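Local coordinates for protein elongation factor G (Thermus thermophilus, PDB 2DY1) that probably acts as a GTP-hydrolysing elongation factor in ribosomal translation, binding GTP together with a magnesium ion, at residues D482-L487 against I536-S541. Sequence-based numbering, arbitrary orientation.
Sequences DVWLRL and IVYNGS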
ATOM      1  N   ASP A 482     -26.869 -19.771  42.897  1.00 18.47           N
ATOM      2  CA  ASP A 482     -25.861 -20.200  43.865  1.00 18.74           C
ATOM      3  C   ASP A 482     -24.852 -21.030  43.091  1.00 16.99           C
ATOM      4  O   ASP A 482     -25.173 -22.115  42.589  1.00 16.80           O
ATOM      5  CB  ASP A 482     -26.545 -21.037  44.949  1.00 18.37           C
ATOM      6  CG  ASP A 482     -25.579 -21.602  45.956  1.00 21.08           C
ATOM      7  OD1 ASP A 482     -26.027 -22.429  46.776  1.00 24.48           O
ATOM      8  OD2 ASP A 482     -24.387 -21.232  45.953  1.00 18.65           O
ATOM      9  N   VAL A 483     -23.641 -20.501  42.989  1.00 19.35           N
ATOM     10  CA  VAL A 483     -22.578 -21.143  42.227  1.00 19.25           C
ATOM     11  C   VAL A 483     -21.278 -21.282  42.996  1.00 18.87           C
ATOM     12  O   VAL A 483     -20.806 -20.325  43.614  1.00 19.11           O
ATOM     13  CB  VAL A 483     -22.284 -20.293  40.934  1.00 20.61           C
ATOM     14  CG1 VAL A 483     -21.109 -20.875  40.158  1.00 21.88           C
ATOM     15  CG2 VAL A 483     -23.526 -20.229  40.064  1.00 18.90           C
ATOM     16  N   TRP A 484     -20.699 -22.482  42.985  1.00 15.31           N
ATOM     17  CA  TRP A 484     -19.404 -22.668  43.595  1.00 15.78           C
ATOM     18  C   TRP A 484     -18.442 -22.807  42.412  1.00 14.06           C
ATOM     19  O   TRP A 484     -18.594 -23.692  41.553  1.00 14.50           O
ATOM     20  CB  TRP A 484     -19.364 -23.904  44.487  1.00 16.24           C
ATOM     21  CG  TRP A 484     -20.045 -23.653  45.792  1.00 14.72           C
ATOM     22  CD1 TRP A 484     -21.376 -23.788  46.060  1.00 16.48           C
ATOM     23  CD2 TRP A 484     -19.430 -23.190  47.008  1.00 18.45           C
ATOM     24  NE1 TRP A 484     -21.627 -23.440  47.376  1.00 14.14           N
ATOM     25  CE2 TRP A 484     -20.455 -23.069  47.976  1.00 15.04           C
ATOM     26  CE3 TRP A 484     -18.114 -22.870  47.370  1.00 18.55           C
ATOM     27  CZ2 TRP A 484     -20.203 -22.637  49.290  1.00 19.16           C
ATOM     28  CZ3 TRP A 484     -17.863 -22.443  48.680  1.00 25.49           C
ATOM     29  CH2 TRP A 484     -18.905 -22.331  49.619  1.00 23.22           C
ATOM     30  N   LEU A 485     -17.444 -21.932  42.403  1.00 15.62           N
ATOM     31  CA  LEU A 485     -16.462 -21.838  41.328  1.00 14.74           C
ATOM     32  C   LEU A 485     -15.013 -22.025  41.770  1.00 16.18           C
ATOM     33  O   LEU A 485     -14.577 -21.444  42.758  1.00 17.59           O
ATOM     34  CB  LEU A 485     -16.571 -20.446  40.694  1.00 15.26           C
ATOM     35  CG  LEU A 485     -15.506 -20.082  39.650  1.00 17.03           C
ATOM     36  CD1 LEU A 485     -15.799 -20.850  38.365  1.00 16.16           C
ATOM     37  CD2 LEU A 485     -15.547 -18.572  39.369  1.00 17.75           C
ATOM     38  N   ARG A 486     -14.270 -22.833  41.021  1.00 14.74           N
ATOM     39  CA  ARG A 486     -12.848 -23.033  41.285  1.00 14.83           C
ATOM     40  C   ARG A 486     -12.128 -22.491  40.041  1.00 16.08           C
ATOM     41  O   ARG A 486     -12.503 -22.813  38.917  1.00 15.21           O
ATOM     42  CB  ARG A 486     -12.546 -24.532  41.458  1.00 16.05           C
ATOM     43  CG  ARG A 486     -11.093 -24.887  41.724  1.00 20.86           C
ATOM     44  CD  ARG A 486     -10.962 -26.411  41.790  1.00 22.43           C
ATOM     45  NE  ARG A 486      -9.603 -26.896  42.032  1.00 21.42           N
ATOM     46  CZ  ARG A 486      -9.009 -26.920  43.222  1.00 18.41           C
ATOM     47  NH1 ARG A 486      -9.637 -26.483  44.306  1.00 23.69           N
ATOM     48  NH2 ARG A 486      -7.777 -27.401  43.334  1.00 27.63           N
ATOM     49  N   LEU A 487     -11.111 -21.656  40.255  1.00 18.72           N
ATOM     50  CA  LEU A 487     -10.312 -21.092  39.164  1.00 18.16           C
ATOM     51  C   LEU A 487      -8.904 -21.660  39.258  1.00 20.64           C
ATOM     52  O   LEU A 487      -8.312 -21.709  40.335  1.00 21.09           O
ATOM     53  CB  LEU A 487     -10.227 -19.560  39.273  1.00 20.16           C
ATOM     54  CG  LEU A 487     -11.512 -18.766  39.049  1.00 17.94           C
ATOM     55  CD1 LEU A 487     -11.181 -17.275  39.155  1.00 18.82           C
ATOM     56  CD2 LEU A 487     -12.113 -19.077  37.679  1.00 17.98           C
ATOM     57  N   ILE A 536     -14.018 -23.995  36.810  1.00 16.04           N
ATOM     58  CA  ILE A 536     -14.713 -25.229  37.142  1.00 15.25           C
ATOM     59  C   ILE A 536     -15.906 -24.928  38.056  1.00 15.04           C
ATOM     60  O   ILE A 536     -15.732 -24.386  39.154  1.00 15.50           O
ATOM     61  CB  ILE A 536     -13.750 -26.195  37.876  1.00 17.64           C
ATOM     62  CG1 ILE A 536     -12.519 -26.471  36.999  1.00 19.39           C
ATOM     63  CG2 ILE A 536     -14.470 -27.498  38.194  1.00 17.13           C
ATOM     64  CD1 ILE A 536     -11.441 -27.300  37.695  1.00 23.67           C
ATOM     65  N   VAL A 537     -17.116 -25.257  37.594  1.00 14.61           N
ATOM     66  CA  VAL A 537     -18.316 -25.056  38.411  1.00 13.41           C
ATOM     67  C   VAL A 537     -18.568 -26.432  39.004  1.00 15.05           C
ATOM     68  O   VAL A 537     -18.893 -27.386  38.284  1.00 15.06           O
ATOM     69  CB  VAL A 537     -19.488 -24.562  37.552  1.00 16.77           C
ATOM     70  CG1 VAL A 537     -20.800 -24.550  38.387  1.00 16.01           C
ATOM     71  CG2 VAL A 537     -19.164 -23.155  37.055  1.00 19.45           C
ATOM     72  N   TYR A 538     -18.409 -26.528  40.322  1.00 14.95           N
ATOM     73  CA  TYR A 538     -18.472 -27.819  40.990  1.00 15.34           C
ATOM     74  C   TYR A 538     -19.547 -28.067  42.023  1.00 16.48           C
ATOM     75  O   TYR A 538     -19.671 -29.181  42.524  1.00 14.62           O
ATOM     76  CB  TYR A 538     -17.113 -28.103  41.621  1.00 15.71           C
ATOM     77  CG  TYR A 538     -16.724 -27.164  42.748  1.00 16.09           C
ATOM     78  CD1 TYR A 538     -16.097 -25.935  42.495  1.00 14.68           C
ATOM     79  CD2 TYR A 538     -16.978 -27.512  44.075  1.00 14.67           C
ATOM     80  CE1 TYR A 538     -15.739 -25.093  43.549  1.00 19.14           C
ATOM     81  CE2 TYR A 538     -16.627 -26.681  45.123  1.00 17.27           C
ATOM     82  CZ  TYR A 538     -16.007 -25.473  44.857  1.00 19.94           C
ATOM     83  OH  TYR A 538     -15.661 -24.656  45.905  1.00 20.61           O
ATOM     84  N   ASN A 539     -20.308 -27.036  42.370  1.00 16.42           N
ATOM     85  CA  ASN A 539     -21.375 -27.213  43.342  1.00 15.90           C
ATOM     86  C   ASN A 539     -22.269 -25.979  43.206  1.00 14.95           C
ATOM     87  O   ASN A 539     -21.938 -25.034  42.477  1.00 13.85           O
ATOM     88  CB  ASN A 539     -20.782 -27.327  44.762  1.00 14.48           C
ATOM     89  CG  ASN A 539     -21.788 -27.829  45.800  1.00 15.45           C
ATOM     90  OD1 ASN A 539     -21.552 -27.721  47.014  1.00 20.54           O
ATOM     91  ND2 ASN A 539     -22.891 -28.392  45.335  1.00 12.14           N
ATOM     92  N   GLY A 540     -23.405 -25.999  43.884  1.00 14.60           N
ATOM     93  CA  GLY A 540     -24.320 -24.873  43.810  1.00 15.33           C
ATOM     94  C   GLY A 540     -25.703 -25.371  44.163  1.00 20.33           C
ATOM     95  O   GLY A 540     -25.872 -26.491  44.663  1.00 16.98           O
ATOM     96  N   SER A 541     -26.711 -24.551  43.917  1.00 17.38           N
ATOM     97  CA  SER A 541     -28.066 -24.976  44.209  1.00 16.49           C
ATOM     98  C   SER A 541     -29.007 -24.051  43.467  1.00 20.57           C
ATOM     99  O   SER A 541     -28.589 -22.994  42.975  1.00 19.69           O
ATOM    100  CB  SER A 541     -28.339 -24.932  45.724  1.00 17.65           C
ATOM    101  OG  SER A 541     -28.293 -23.613  46.268  1.00 19.84           O
TER
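Residues 482-487 and 536-541 run antiparallel, their axes 4.6 Å apart at the closest, with Arg486 and Ile536 gripping each other through a reciprocal pair of backbone bonds. The register then slips by one residue: Trp484 O takes the amide N of Tyr538 at 3.1 Å while Trp484 N reaches Asn539 O at 2.9 Å, a beta bulge that sets Tyr538 and Asn539 together opposite Trp484. Tyr538 CG sits between its own backbone N and carbonyl carbon (chi1 66°), and the phenol ring comes up beside the tryptophan. Trp484 CB lies over one face of that ring, 3.9 Å from its centroid, in a CH-pi contact; the five-membered ring of the indole is oblique to it, planes 55° apart, with Trp484 CE3 3.4 Å from Tyr538 OH. Asn539 CB packs alongside Trp484 CB. Strands 477-489 and 533-541 form the middle of the four-stranded domain IV sheet, between strands 464-474 and 494-497. On the face away from Trp484 and Tyr538, Val483 CG1 meets Val537 CG1 at 4.1 Å beneath helices 509-520 and 549-566, which also cover Leu485. At the far end Ser541 OG donates to Asp482 OD1 on its anti side, 2.6 Å away; Gln467 binds the other carboxylate oxygen, and Tyr480 OH also bonds the serine hydroxyl.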